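Local atomic coordinates of enoyl-acyl carrier protein reductase (Uncultured bacterium, PDB entry 6KIA), a protein that reduces the double bond of enoyl-acyl carrier proteins, probably with NADH in fatty acid synthesis, and is linked to triclosan resistance. Residues F90-P95 with T100-L105; K125-G130 with F205-A210; A312-N317 with A324-C329; G407-H412 with A430-L435. All coordinates share one frame; numbering follows the deposited sequence.

Interaction 1 of 4, residues F90-P95 with T100-L105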
loop_
_atom_site.group_PDB
_atom_site.type_symbol
_atom_site.label_atom_id
_atom_site.label_comp_id
_atom_site.label_asym_id
_atom_site.label_seq_id
_atom_site.Cartn_x
_atom_site.Cartn_y
_atom_site.Cartn_z
ATOM N N PHE A 90 -7.125 14.952 -7.754
ATOM C CA PHE A 90 -7.587 16.154 -8.436
ATOM C C PHE A 90 -6.847 17.384 -7.936
ATOM O O PHE A 90 -7.242 18.503 -8.236
ATOM C CB PHE A 90 -9.106 16.323 -8.257
ATOM C CG PHE A 90 -9.546 16.459 -6.820
ATOM C CD1 PHE A 90 -9.730 15.333 -6.024
ATOM C CD2 PHE A 90 -9.798 17.712 -6.267
ATOM C CE1 PHE A 90 -10.137 15.442 -4.704
ATOM C CE2 PHE A 90 -10.196 17.840 -4.943
ATOM C CZ PHE A 90 -10.367 16.709 -4.150
ATOM N N ASP A 91 -5.755 17.180 -7.200
ATOM C CA ASP A 91 -5.048 18.314 -6.591
ATOM C C ASP A 91 -4.458 19.300 -7.612
ATOM O O ASP A 91 -4.239 20.473 -7.290
ATOM C CB ASP A 91 -3.942 17.801 -5.668
ATOM C CG ASP A 91 -3.084 16.750 -6.324
ATOM O OD1 ASP A 91 -3.557 15.592 -6.501
ATOM O OD2 ASP A 91 -1.929 17.083 -6.654
ATOM N N LEU A 92 -4.238 18.849 -8.848
ATOM C CA LEU A 92 -3.723 19.740 -9.896
ATOM C C LEU A 92 -4.705 19.842 -11.067
ATOM O O LEU A 92 -4.325 20.150 -12.200
ATOM C CB LEU A 92 -2.349 19.256 -10.387
ATOM C CG LEU A 92 -1.196 19.410 -9.376
ATOM C CD1 LEU A 92 0.086 18.731 -9.847
ATOM C CD2 LEU A 92 -0.931 20.875 -9.001
ATOM N N ASP A 93 -5.978 19.578 -10.795
ATOM C CA ASP A 93 -7.005 19.735 -11.821
ATOM C C ASP A 93 -7.852 21.000 -11.626
ATOM O O ASP A 93 -8.138 21.403 -10.500
ATOM C CB ASP A 93 -7.905 18.502 -11.838
ATOM C CG ASP A 93 -7.219 17.296 -12.453
ATOM O OD1 ASP A 93 -6.899 16.338 -11.705
ATOM O OD2 ASP A 93 -6.972 17.326 -13.682
ATOM N N ALA A 94 -8.276 21.599 -12.736
ATOM C CA ALA A 94 -9.136 22.782 -12.698
ATOM C C ALA A 94 -9.669 23.080 -14.097
ATOM O O ALA A 94 -9.063 22.676 -15.085
ATOM C CB ALA A 94 -8.372 23.995 -12.144
ATOM N N PRO A 95 -10.804 23.795 -14.187
ATOM C CA PRO A 95 -11.221 24.335 -15.485
ATOM C C PRO A 95 -10.148 25.271 -16.032
ATOM O O PRO A 95 -9.400 25.840 -15.238
ATOM C CB PRO A 95 -12.510 25.094 -15.159
ATOM C CG PRO A 95 -13.019 24.472 -13.932
ATOM C CD PRO A 95 -11.794 24.087 -13.134
ATOM N N THR A 100 -6.133 25.653 -9.198
ATOM C CA THR A 100 -6.247 24.260 -8.764
ATOM C C THR A 100 -6.395 24.271 -7.243
ATOM O O THR A 100 -6.133 25.295 -6.610
ATOM C CB THR A 100 -5.008 23.432 -9.166
ATOM O OG1 THR A 100 -3.855 23.929 -8.474
ATOM C CG2 THR A 100 -4.784 23.497 -10.672
ATOM N N PRO A 101 -6.801 23.140 -6.644
ATOM C CA PRO A 101 -6.782 23.069 -5.173
ATOM C C PRO A 101 -5.389 23.381 -4.612
ATOM O O PRO A 101 -5.260 24.051 -3.572
ATOM C CB PRO A 101 -7.173 21.614 -4.886
ATOM C CG PRO A 101 -8.049 21.237 -6.085
ATOM C CD PRO A 101 -7.432 21.954 -7.259
ATOM N N THR A 102 -4.353 22.926 -5.314
ATOM C CA THR A 102 -2.976 23.203 -4.901
ATOM C C THR A 102 -2.714 24.718 -4.892
ATOM O O THR A 102 -2.106 25.251 -3.946
ATOM C CB THR A 102 -1.955 22.491 -5.813
ATOM O OG1 THR A 102 -2.125 21.071 -5.691
ATOM C CG2 THR A 102 -0.542 22.837 -5.389
ATOM N N ASP A 103 -3.194 25.405 -5.925
ATOM C CA ASP A 103 -3.135 26.869 -5.962
ATOM C C ASP A 103 -3.848 27.485 -4.767
ATOM O O ASP A 103 -3.397 28.492 -4.221
ATOM C CB ASP A 103 -3.743 27.421 -7.256
ATOM C CG ASP A 103 -2.892 27.128 -8.480
ATOM O OD1 ASP A 103 -1.648 27.090 -8.352
ATOM O OD2 ASP A 103 -3.469 26.964 -9.582
ATOM N N LEU A 104 -4.981 26.901 -4.379
ATOM C CA LEU A 104 -5.758 27.422 -3.257
ATOM C C LEU A 104 -5.005 27.214 -1.942
ATOM O O LEU A 104 -5.299 27.865 -0.939
ATOM C CB LEU A 104 -7.148 26.767 -3.183
ATOM C CG LEU A 104 -8.135 26.970 -4.336
ATOM C CD1 LEU A 104 -9.541 26.503 -3.955
ATOM C CD2 LEU A 104 -8.147 28.410 -4.822
ATOM N N LEU A 105 -4.040 26.299 -1.935
ATOM C CA LEU A 105 -3.245 26.097 -0.722
ATOM C C LEU A 105 -2.029 27.026 -0.637
ATOM O O LEU A 105 -1.379 27.120 0.411
ATOM C CB LEU A 105 -2.767 24.650 -0.631
ATOM C CG LEU A 105 -3.834 23.562 -0.583
ATOM C CD1 LEU A 105 -3.188 22.172 -0.451
ATOM C CD2 LEU A 105 -4.800 23.827 0.553
HETATM O O HOH W 1 -0.173 19.164 -5.714
#
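T102 and D91 are the polar centre of this contact. Starting at the backbone of T102, CB rests near D91 O and also meets L92 CD2 at 3.7 Å. The methyl CG2 only brushes L92 CD2. With chi1 at -63° the hydroxyl swings to the N side of CA, next to D91. T102 OG1 donates to D91 O at 2.7 Å, reaching it from well above the carbonyl plane. T102 N binds the same oxygen at 3.2 Å, but in that plane, so D91 O is gripped by two donors. A water also donates to T102 OG1 and D91 OD2, closing a small ring, while N204 holds D91 OD1.

P101 packs on the turn beside T102. Its CG touches F90 CD2 at 3.9 Å, and its CD faces D93 O, which is buried without a partner. T100 CG2 is 3.9 Å from A94 CB.

F90 to D93 form a type I beta turn. T100 and D103 form a capping box, with D103 N on T100 OG1 and T100 N on D103 OD2. The pattern is that of a capped helix start, held here against a beta turn near the bound NADH.

Interaction 2 of 4, residues K125-G130 with F205-A210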
loop_
_atom_site.group_PDB
_atom_site.type_symbol
_atom_site.label_atom_id
_atom_site.label_comp_id
_atom_site.label_asym_id
_atom_site.label_seq_id
_atom_site.Cartn_x
_atom_site.Cartn_y
_atom_site.Cartn_z
ATOM N N LYS A 125 -15.766 21.727 -8.135
ATOM C CA LYS A 125 -15.572 21.874 -9.579
ATOM C C LYS A 125 -14.292 21.189 -10.072
ATOM O O LYS A 125 -14.279 20.457 -11.079
ATOM C CB LYS A 125 -15.573 23.348 -9.949
ATOM C CG LYS A 125 -15.501 23.636 -11.436
ATOM C CD LYS A 125 -15.638 25.130 -11.686
ATOM C CE LYS A 125 -16.499 25.779 -10.603
ATOM N NZ LYS A 125 -16.310 27.250 -10.496
ATOM N N CYS A 126 -13.216 21.419 -9.336
ATOM C CA CYS A 126 -11.934 20.771 -9.627
ATOM C C CYS A 126 -11.985 19.242 -9.492
ATOM O O CYS A 126 -11.387 18.514 -10.302
ATOM C CB CYS A 126 -10.837 21.338 -8.721
ATOM S SG CYS A 126 -10.480 23.096 -8.987
ATOM N N ARG A 127 -12.663 18.759 -8.454
ATOM C CA ARG A 127 -12.805 17.325 -8.229
ATOM C C ARG A 127 -13.506 16.690 -9.414
ATOM O O ARG A 127 -13.094 15.624 -9.879
ATOM C CB ARG A 127 -13.582 17.031 -6.932
ATOM C CG ARG A 127 -13.625 15.551 -6.528
ATOM C CD ARG A 127 -14.196 15.329 -5.131
ATOM N NE ARG A 127 -13.675 14.091 -4.538
ATOM C CZ ARG A 127 -13.927 13.668 -3.299
ATOM N NH1 ARG A 127 -14.718 14.373 -2.500
ATOM N NH2 ARG A 127 -13.391 12.523 -2.861
ATOM N N ALA A 128 -14.575 17.336 -9.891
ATOM C CA ALA A 128 -15.312 16.839 -11.057
ATOM C C ALA A 128 -14.436 16.772 -12.298
ATOM O O ALA A 128 -14.432 15.752 -13.009
ATOM C CB ALA A 128 -16.539 17.700 -11.334
ATOM N N VAL A 129 -13.713 17.855 -12.576
ATOM C CA VAL A 129 -12.782 17.829 -13.703
ATOM C C VAL A 129 -11.747 16.680 -13.577
ATOM O O VAL A 129 -11.547 15.902 -14.523
ATOM C CB VAL A 129 -12.065 19.186 -13.860
ATOM C CG1 VAL A 129 -10.932 19.084 -14.873
ATOM C CG2 VAL A 129 -13.077 20.257 -14.266
ATOM N N GLY A 130 -11.136 16.530 -12.405
ATOM C CA GLY A 130 -10.132 15.495 -12.219
ATOM C C GLY A 130 -10.678 14.082 -12.353
ATOM O O GLY A 130 -10.036 13.191 -12.934
ATOM N N PHE A 205 -7.289 11.569 -0.876
ATOM C CA PHE A 205 -6.973 10.194 -0.474
ATOM C C PHE A 205 -8.095 9.259 -0.921
ATOM O O PHE A 205 -7.837 8.191 -1.488
ATOM C CB PHE A 205 -6.804 10.054 1.054
ATOM C CG PHE A 205 -5.490 10.576 1.614
ATOM C CD1 PHE A 205 -4.562 11.232 0.825
ATOM C CD2 PHE A 205 -5.207 10.397 2.971
ATOM C CE1 PHE A 205 -3.361 11.708 1.395
ATOM C CE2 PHE A 205 -4.011 10.869 3.548
ATOM C CZ PHE A 205 -3.098 11.521 2.755
ATOM N N ASP A 206 -9.348 9.638 -0.665
ATOM C CA ASP A 206 -10.450 8.790 -1.126
ATOM C C ASP A 206 -10.349 8.582 -2.630
ATOM O O ASP A 206 -10.543 7.455 -3.113
ATOM C CB ASP A 206 -11.816 9.388 -0.791
ATOM C CG ASP A 206 -12.311 9.031 0.600
ATOM O OD1 ASP A 206 -11.640 8.274 1.336
ATOM O OD2 ASP A 206 -13.402 9.530 0.964
ATOM N N GLU A 207 -10.035 9.643 -3.377
ATOM C CA GLU A 207 -9.984 9.488 -4.838
ATOM C C GLU A 207 -8.865 8.529 -5.294
ATOM O O GLU A 207 -9.098 7.602 -6.103
ATOM C CB GLU A 207 -9.793 10.843 -5.531
ATOM C CG GLU A 207 -10.996 11.768 -5.537
ATOM C CD GLU A 207 -12.296 11.093 -5.937
ATOM O OE1 GLU A 207 -12.266 10.146 -6.759
ATOM O OE2 GLU A 207 -13.363 11.561 -5.478
ATOM N N VAL A 208 -7.656 8.749 -4.793
ATOM C CA VAL A 208 -6.485 7.989 -5.247
ATOM C C VAL A 208 -6.425 6.561 -4.697
ATOM O O VAL A 208 -6.153 5.609 -5.429
ATOM C CB VAL A 208 -5.157 8.707 -4.849
ATOM C CG1 VAL A 208 -3.952 7.903 -5.350
ATOM C CG2 VAL A 208 -5.129 10.169 -5.384
ATOM N N THR A 209 -6.650 6.431 -3.395
ATOM C CA THR A 209 -6.455 5.186 -2.667
ATOM C C THR A 209 -7.653 4.260 -2.778
ATOM O O THR A 209 -7.503 3.036 -2.739
ATOM C CB THR A 209 -6.152 5.503 -1.189
ATOM O OG1 THR A 209 -4.986 6.339 -1.158
ATOM C CG2 THR A 209 -5.936 4.247 -0.347
ATOM N N ALA A 210 -8.842 4.832 -2.963
ATOM C CA ALA A 210 -10.051 4.008 -2.963
ATOM C C ALA A 210 -10.817 4.033 -4.282
ATOM O O ALA A 210 -11.022 2.985 -4.911
ATOM C CB ALA A 210 -10.975 4.438 -1.806
#
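The guanidinium of R127 is met at its edge, near its own plane, by E207 OE2 and by the CB of D206. E207 CG lies in that plane at the edge as well. The carboxylate of E207 is turned 90° to the guanidinium, so the two flat groups do not pair side by side. A single carboxylate oxygen does the work. E207 OE2 faces the NE-NH2 edge, 2.7 Å from R127 NE and 2.8 Å from R127 NH2.

Both bonds are bent and weak as hydrogen bonds, with N-H...O angles of 125° and 121°. The pair is better read as a salt bridge, in which one oxygen is shared by two N-H groups. D206 adds little direct contact. Its OD2 is 4.9 Å from R127 NH2, which may add a mild attraction.

R127 reaches across because its chain is extended from CG to NE, with CG anti to the backbone N. E207 bends at chi2 instead, and so turns its carboxylate to the arginine. The helix backbones stay apart, with 9.0 Å between R127 CA and E207 CA.

The second oxygen of E207, OE1, accepts from N211 ND2, so the carboxylate is held at both ends. F90 packs on both R127 and E207. D206 leans on helix 263-278. V208, next to E207, touches the bound NADH. This is an interhelical salt bridge, joining helix 120-146 to helix 196-219 beside the cofactor pocket of a Rossmann-type reductase.

Interaction 3 of 4, residues A312-N317 with A324-C329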
loop_
_atom_site.group_PDB
_atom_site.type_symbol
_atom_site.label_atom_id
_atom_site.label_comp_id
_atom_site.label_asym_id
_atom_site.label_seq_id
_atom_site.Cartn_x
_atom_site.Cartn_y
_atom_site.Cartn_z
ATOM N N ALA A 312 7.903 -15.077 14.162
ATOM C CA ALA A 312 6.946 -15.857 13.379
ATOM C C ALA A 312 7.690 -16.837 12.499
ATOM O O ALA A 312 7.240 -17.990 12.321
ATOM C CB ALA A 312 6.051 -14.918 12.551
ATOM N N LEU A 313 8.851 -16.419 11.991
ATOM C CA LEU A 313 9.589 -17.316 11.109
ATOM C C LEU A 313 9.979 -18.556 11.898
ATOM O O LEU A 313 9.991 -19.666 11.356
ATOM C CB LEU A 313 10.833 -16.664 10.520
ATOM C CG LEU A 313 10.593 -15.569 9.489
ATOM C CD1 LEU A 313 11.906 -15.035 8.954
ATOM C CD2 LEU A 313 9.672 -16.035 8.361
ATOM N N LYS A 314 10.272 -18.380 13.186
ATOM C CA LYS A 314 10.667 -19.528 13.993
ATOM C C LYS A 314 9.450 -20.339 14.369
ATOM O O LYS A 314 9.480 -21.580 14.354
ATOM C CB LYS A 314 11.403 -19.056 15.267
ATOM C CG LYS A 314 12.817 -18.589 15.023
ATOM C CD LYS A 314 13.636 -18.695 16.305
ATOM C CE LYS A 314 15.122 -18.779 16.021
ATOM N NZ LYS A 314 15.892 -18.357 17.225
ATOM N N LYS A 315 8.355 -19.649 14.644
ATOM C CA LYS A 315 7.172 -20.299 15.180
ATOM C C LYS A 315 6.493 -21.190 14.136
ATOM O O LYS A 315 5.976 -22.275 14.442
ATOM C CB LYS A 315 6.196 -19.237 15.670
ATOM C CG LYS A 315 4.913 -19.760 16.267
ATOM C CD LYS A 315 4.040 -18.596 16.736
ATOM C CE LYS A 315 2.760 -19.078 17.392
ATOM N NZ LYS A 315 3.062 -19.735 18.698
ATOM N N GLU A 316 6.535 -20.751 12.883
ATOM C CA GLU A 316 5.791 -21.443 11.844
ATOM C C GLU A 316 6.612 -22.526 11.161
ATOM O O GLU A 316 6.795 -22.515 9.947
ATOM C CB GLU A 316 5.275 -20.413 10.836
ATOM C CG GLU A 316 4.342 -19.418 11.478
ATOM C CD GLU A 316 3.132 -20.047 12.150
ATOM O OE1 GLU A 316 2.648 -21.103 11.685
ATOM O OE2 GLU A 316 2.647 -19.470 13.150
ATOM N N ASN A 317 7.083 -23.474 11.969
ATOM C CA ASN A 317 7.917 -24.581 11.495
ATOM C C ASN A 317 9.195 -24.065 10.831
ATOM O O ASN A 317 9.587 -24.524 9.750
ATOM C CB ASN A 317 7.139 -25.487 10.534
ATOM C CG ASN A 317 7.853 -26.807 10.269
ATOM O OD1 ASN A 317 8.127 -27.169 9.123
ATOM N ND2 ASN A 317 8.166 -27.525 11.339
ATOM N N ALA A 324 18.894 -18.771 9.162
ATOM C CA ALA A 324 19.756 -17.953 8.325
ATOM C C ALA A 324 19.262 -16.495 8.248
ATOM O O ALA A 324 20.075 -15.557 8.093
ATOM C CB ALA A 324 19.848 -18.573 6.919
ATOM N N GLN A 325 17.948 -16.304 8.340
ATOM C CA GLN A 325 17.383 -14.947 8.326
ATOM C C GLN A 325 17.710 -14.230 9.617
ATOM O O GLN A 325 18.038 -13.032 9.607
ATOM C CB GLN A 325 15.868 -14.958 8.125
ATOM C CG GLN A 325 15.471 -15.538 6.796
ATOM C CD GLN A 325 16.297 -14.961 5.681
ATOM O OE1 GLN A 325 16.327 -13.747 5.469
ATOM N NE2 GLN A 325 17.035 -15.829 4.993
ATOM N N TRP A 326 17.581 -14.952 10.727
ATOM C CA TRP A 326 18.048 -14.401 12.003
ATOM C C TRP A 326 19.517 -14.009 11.901
ATOM O O TRP A 326 19.893 -12.911 12.295
ATOM C CB TRP A 326 17.832 -15.410 13.136
ATOM C CG TRP A 326 16.434 -15.392 13.671
ATOM C CD1 TRP A 326 15.282 -15.675 12.983
ATOM C CD2 TRP A 326 16.031 -15.082 15.011
ATOM N NE1 TRP A 326 14.189 -15.546 13.809
ATOM C CE2 TRP A 326 14.628 -15.189 15.068
ATOM C CE3 TRP A 326 16.726 -14.732 16.177
ATOM C CZ2 TRP A 326 13.902 -14.956 16.233
ATOM C CZ3 TRP A 326 16.005 -14.497 17.337
ATOM C CH2 TRP A 326 14.611 -14.611 17.362
ATOM N N GLN A 327 20.349 -14.874 11.322
ATOM C CA GLN A 327 21.782 -14.557 11.206
ATOM C C GLN A 327 22.001 -13.293 10.382
ATOM O O GLN A 327 22.820 -12.425 10.716
ATOM C CB GLN A 327 22.543 -15.737 10.585
ATOM C CG GLN A 327 22.645 -16.943 11.493
ATOM C CD GLN A 327 23.572 -16.708 12.670
ATOM O OE1 GLN A 327 24.697 -16.239 12.499
ATOM N NE2 GLN A 327 23.093 -17.002 13.874
ATOM N N ALA A 328 21.271 -13.202 9.272
ATOM C CA ALA A 328 21.345 -12.036 8.405
ATOM C C ALA A 328 20.997 -10.736 9.137
ATOM O O ALA A 328 21.605 -9.706 8.873
ATOM C CB ALA A 328 20.439 -12.219 7.235
ATOM N N CYS A 329 19.990 -10.788 10.003
ATOM C CA CYS A 329 19.597 -9.593 10.748
ATOM C C CYS A 329 20.608 -9.270 11.847
ATOM O O CYS A 329 20.862 -8.100 12.130
ATOM C CB CYS A 329 18.201 -9.755 11.346
ATOM S SG CYS A 329 16.930 -9.792 10.037
#
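K314 lies across one face of the W326 indole. Its ammonium NZ stands 3.7 Å from the centroid of the six-membered W326 ring and only 5° off the normal, a well-centred cation-pi contact. The chain below it also uses the face. K314 CE makes a CH-pi contact with the five-membered ring, 3.9 Å from its centroid. Further back, K314 CG approaches W326 NE1 at 3.6 Å. The lysine is extended beyond CG, so CG and CD pass close to the ring atoms before CE and NZ come over the face.

L313 CD1 meets Q325 CB at 4.0 Å. The rest of the Q325 chain bends at chi2, and its amide leads away from the leucine.

These pairs pack two consecutive helices, 309-315 and 320-331, against each other across a short connection. The first helix ends at K315; E316 follows as the centre of an inverse gamma turn.

W326 NE1 donates to L310 O, one turn before K314, which helps set the ring's orientation. L339 and L343 of helix 339-351 also touch the tryptophan. L401 of helix 394-413 packs on both L313 and Q325. Farther out, E316 OE2 bonds to Y252 OH, and N434 ND2 of helix 426-436 bonds to L313 O and E316 O.

Interaction 4 of 4, residues G407-H412 with A430-L435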
loop_
_atom_site.group_PDB
_atom_site.type_symbol
_atom_site.label_atom_id
_atom_site.label_comp_id
_atom_site.label_asym_id
_atom_site.label_seq_id
_atom_site.Cartn_x
_atom_site.Cartn_y
_atom_site.Cartn_z
ATOM N N GLY A 407 3.626 -12.152 -2.278
ATOM C CA GLY A 407 3.509 -12.419 -3.713
ATOM C C GLY A 407 2.700 -13.655 -4.061
ATOM O O GLY A 407 1.643 -13.568 -4.664
ATOM N N PRO A 408 3.213 -14.828 -3.689
ATOM C CA PRO A 408 2.519 -16.083 -3.974
ATOM C C PRO A 408 1.213 -16.198 -3.213
ATOM O O PRO A 408 0.267 -16.779 -3.732
ATOM C CB PRO A 408 3.527 -17.158 -3.553
ATOM C CG PRO A 408 4.523 -16.448 -2.723
ATOM C CD PRO A 408 4.578 -15.054 -3.205
ATOM N N LEU A 409 1.146 -15.658 -1.998
ATOM C CA LEU A 409 -0.124 -15.670 -1.293
ATOM C C LEU A 409 -1.223 -14.986 -2.110
ATOM O O LEU A 409 -2.289 -15.565 -2.302
ATOM C CB LEU A 409 0.001 -14.986 0.077
ATOM C CG LEU A 409 0.722 -15.825 1.148
ATOM C CD1 LEU A 409 0.935 -15.016 2.429
ATOM C CD2 LEU A 409 -0.038 -17.116 1.442
ATOM N N MET A 410 -0.981 -13.761 -2.580
ATOM C CA MET A 410 -2.004 -13.044 -3.324
ATOM C C MET A 410 -2.226 -13.706 -4.694
ATOM O O MET A 410 -3.374 -13.878 -5.127
ATOM C CB MET A 410 -1.623 -11.583 -3.482
ATOM C CG MET A 410 -1.602 -10.853 -2.137
ATOM S SD MET A 410 -1.003 -9.164 -2.280
ATOM C CE MET A 410 -2.224 -8.401 -3.379
ATOM N N PHE A 411 -1.135 -14.124 -5.340
ATOM C CA PHE A 411 -1.251 -14.709 -6.682
ATOM C C PHE A 411 -2.084 -15.984 -6.644
ATOM O O PHE A 411 -2.983 -16.182 -7.482
ATOM C CB PHE A 411 0.135 -14.994 -7.275
ATOM C CG PHE A 411 0.080 -15.452 -8.714
ATOM C CD1 PHE A 411 -0.284 -14.581 -9.723
ATOM C CD2 PHE A 411 0.360 -16.774 -9.033
ATOM C CE1 PHE A 411 -0.363 -15.033 -11.067
ATOM C CE2 PHE A 411 0.294 -17.228 -10.356
ATOM C CZ PHE A 411 -0.060 -16.348 -11.367
ATOM N N HIS A 412 -1.821 -16.852 -5.662
ATOM C CA HIS A 412 -2.558 -18.113 -5.597
ATOM C C HIS A 412 -3.960 -17.956 -4.997
ATOM O O HIS A 412 -4.908 -18.587 -5.472
ATOM C CB HIS A 412 -1.746 -19.171 -4.831
ATOM C CG HIS A 412 -0.541 -19.659 -5.574
ATOM N ND1 HIS A 412 -0.627 -20.251 -6.817
ATOM C CD2 HIS A 412 0.772 -19.681 -5.237
ATOM C CE1 HIS A 412 0.582 -20.605 -7.219
ATOM N NE2 HIS A 412 1.449 -20.262 -6.284
ATOM N N ALA A 430 4.753 -16.084 7.266
ATOM C CA ALA A 430 5.850 -16.915 7.746
ATOM C C ALA A 430 5.685 -18.354 7.245
ATOM O O ALA A 430 6.662 -18.980 6.810
ATOM C CB ALA A 430 5.921 -16.857 9.282
ATOM N N LYS A 431 4.460 -18.869 7.287
ATOM C CA LYS A 431 4.188 -20.215 6.737
ATOM C C LYS A 431 4.606 -20.312 5.263
ATOM O O LYS A 431 5.325 -21.249 4.867
ATOM C CB LYS A 431 2.704 -20.572 6.847
ATOM C CG LYS A 431 2.191 -20.833 8.248
ATOM C CD LYS A 431 0.737 -21.263 8.221
ATOM C CE LYS A 431 0.262 -21.693 9.596
ATOM N NZ LYS A 431 -1.203 -21.939 9.588
ATOM N N GLN A 432 4.160 -19.342 4.468
ATOM C CA GLN A 432 4.518 -19.271 3.051
ATOM C C GLN A 432 6.057 -19.199 2.862
ATOM O O GLN A 432 6.629 -19.909 2.028
ATOM C CB GLN A 432 3.833 -18.056 2.375
ATOM C CG GLN A 432 4.327 -17.878 0.987
ATOM C CD GLN A 432 3.727 -18.913 0.030
ATOM O OE1 GLN A 432 2.523 -19.158 0.034
ATOM N NE2 GLN A 432 4.589 -19.626 -0.660
ATOM N N LEU A 433 6.742 -18.370 3.646
ATOM C CA LEU A 433 8.177 -18.200 3.435
ATOM C C LEU A 433 8.967 -19.456 3.849
ATOM O O LEU A 433 9.914 -19.857 3.172
ATOM C CB LEU A 433 8.686 -17.004 4.246
ATOM C CG LEU A 433 8.299 -15.616 3.714
ATOM C CD1 LEU A 433 8.504 -14.546 4.778
ATOM C CD2 LEU A 433 9.146 -15.347 2.468
ATOM N N ASN A 434 8.542 -20.108 4.920
ATOM C CA ASN A 434 9.240 -21.315 5.339
ATOM C C ASN A 434 8.999 -22.421 4.328
ATOM O O ASN A 434 9.911 -23.178 4.020
ATOM C CB ASN A 434 8.835 -21.713 6.751
ATOM C CG ASN A 434 9.556 -20.876 7.808
ATOM O OD1 ASN A 434 10.677 -20.385 7.584
ATOM N ND2 ASN A 434 8.899 -20.666 8.934
ATOM N N LEU A 435 7.792 -22.451 3.755
ATOM C CA LEU A 435 7.461 -23.495 2.789
ATOM C C LEU A 435 8.238 -23.330 1.480
ATOM O O LEU A 435 8.796 -24.303 0.967
ATOM C CB LEU A 435 5.954 -23.486 2.524
ATOM C CG LEU A 435 5.372 -24.516 1.560
ATOM C CD1 LEU A 435 5.402 -25.881 2.225
ATOM C CD2 LEU A 435 3.953 -24.086 1.248
#
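Van der Waals packing makes up this whole contact, and Q432 is at its centre. P408 and L409 meet it from helix 394-413. The P408 ring lies over a face of the Q432 amide, with P408 CG 3.8 Å from Q432 CD. P408 CB and CG also lie close to Q432 NE2. L409 meets the same side chain at other points. Its CD2 is 3.6 Å from Q432 OE1, and its CG is 4.0 Å from Q432 CB. The L409 and Q432 side chains run antiparallel past one another.

The torsions of Q432 explain the fit. CG stands anti to the backbone N (chi1 173°), and the chain then bends at chi2 (76°). The amide is thereby laid against the proline ring.

Among the polar groups, Q432 OE1 is buried by the contact and has no partner in the model. The backbone bonds stay within each helix. F411 N binds G407 O, and H412 N binds P408 O. P408 has no N-H to give to the turn before, and helix 394-413 is kinked there.

Neighbouring packing encloses the contact. V10 touches Q432, P11 touches L409, and E40 of helix 34-43 touches P408. H412 ND1 bonds to S13 O, so residues of the N-terminal segment (V10, P11, S13) border this contact.

The chemistry implies a join that depends on shape rather than on directed bonds. Burying the amide oxygen against L409 with no partner in the model probably carries some cost.

In the fold
From the N terminus the contacts follow one another in series; none nest and none cross. Interaction 1 closes a loop of four residues between a turn and helix 101-105. Interaction 2 then opens on helix 120-146 and spans 74 residues, strand 155-159 among them, to reach helix 196-219. The two touch, with D93 and P95 of interaction 1 lying against helix 120-146. Interaction 3 joins consecutive helices across six residues. Interaction 4 spans 17 residues, including strand 421-423 of the main sheet, to bring helix 426-436 against helix 394-413. Interactions 3 and 4 also touch, on the opposite side of the chain's centre from the first pair; the centres of interactions 1 and 3 are about 48 Å apart.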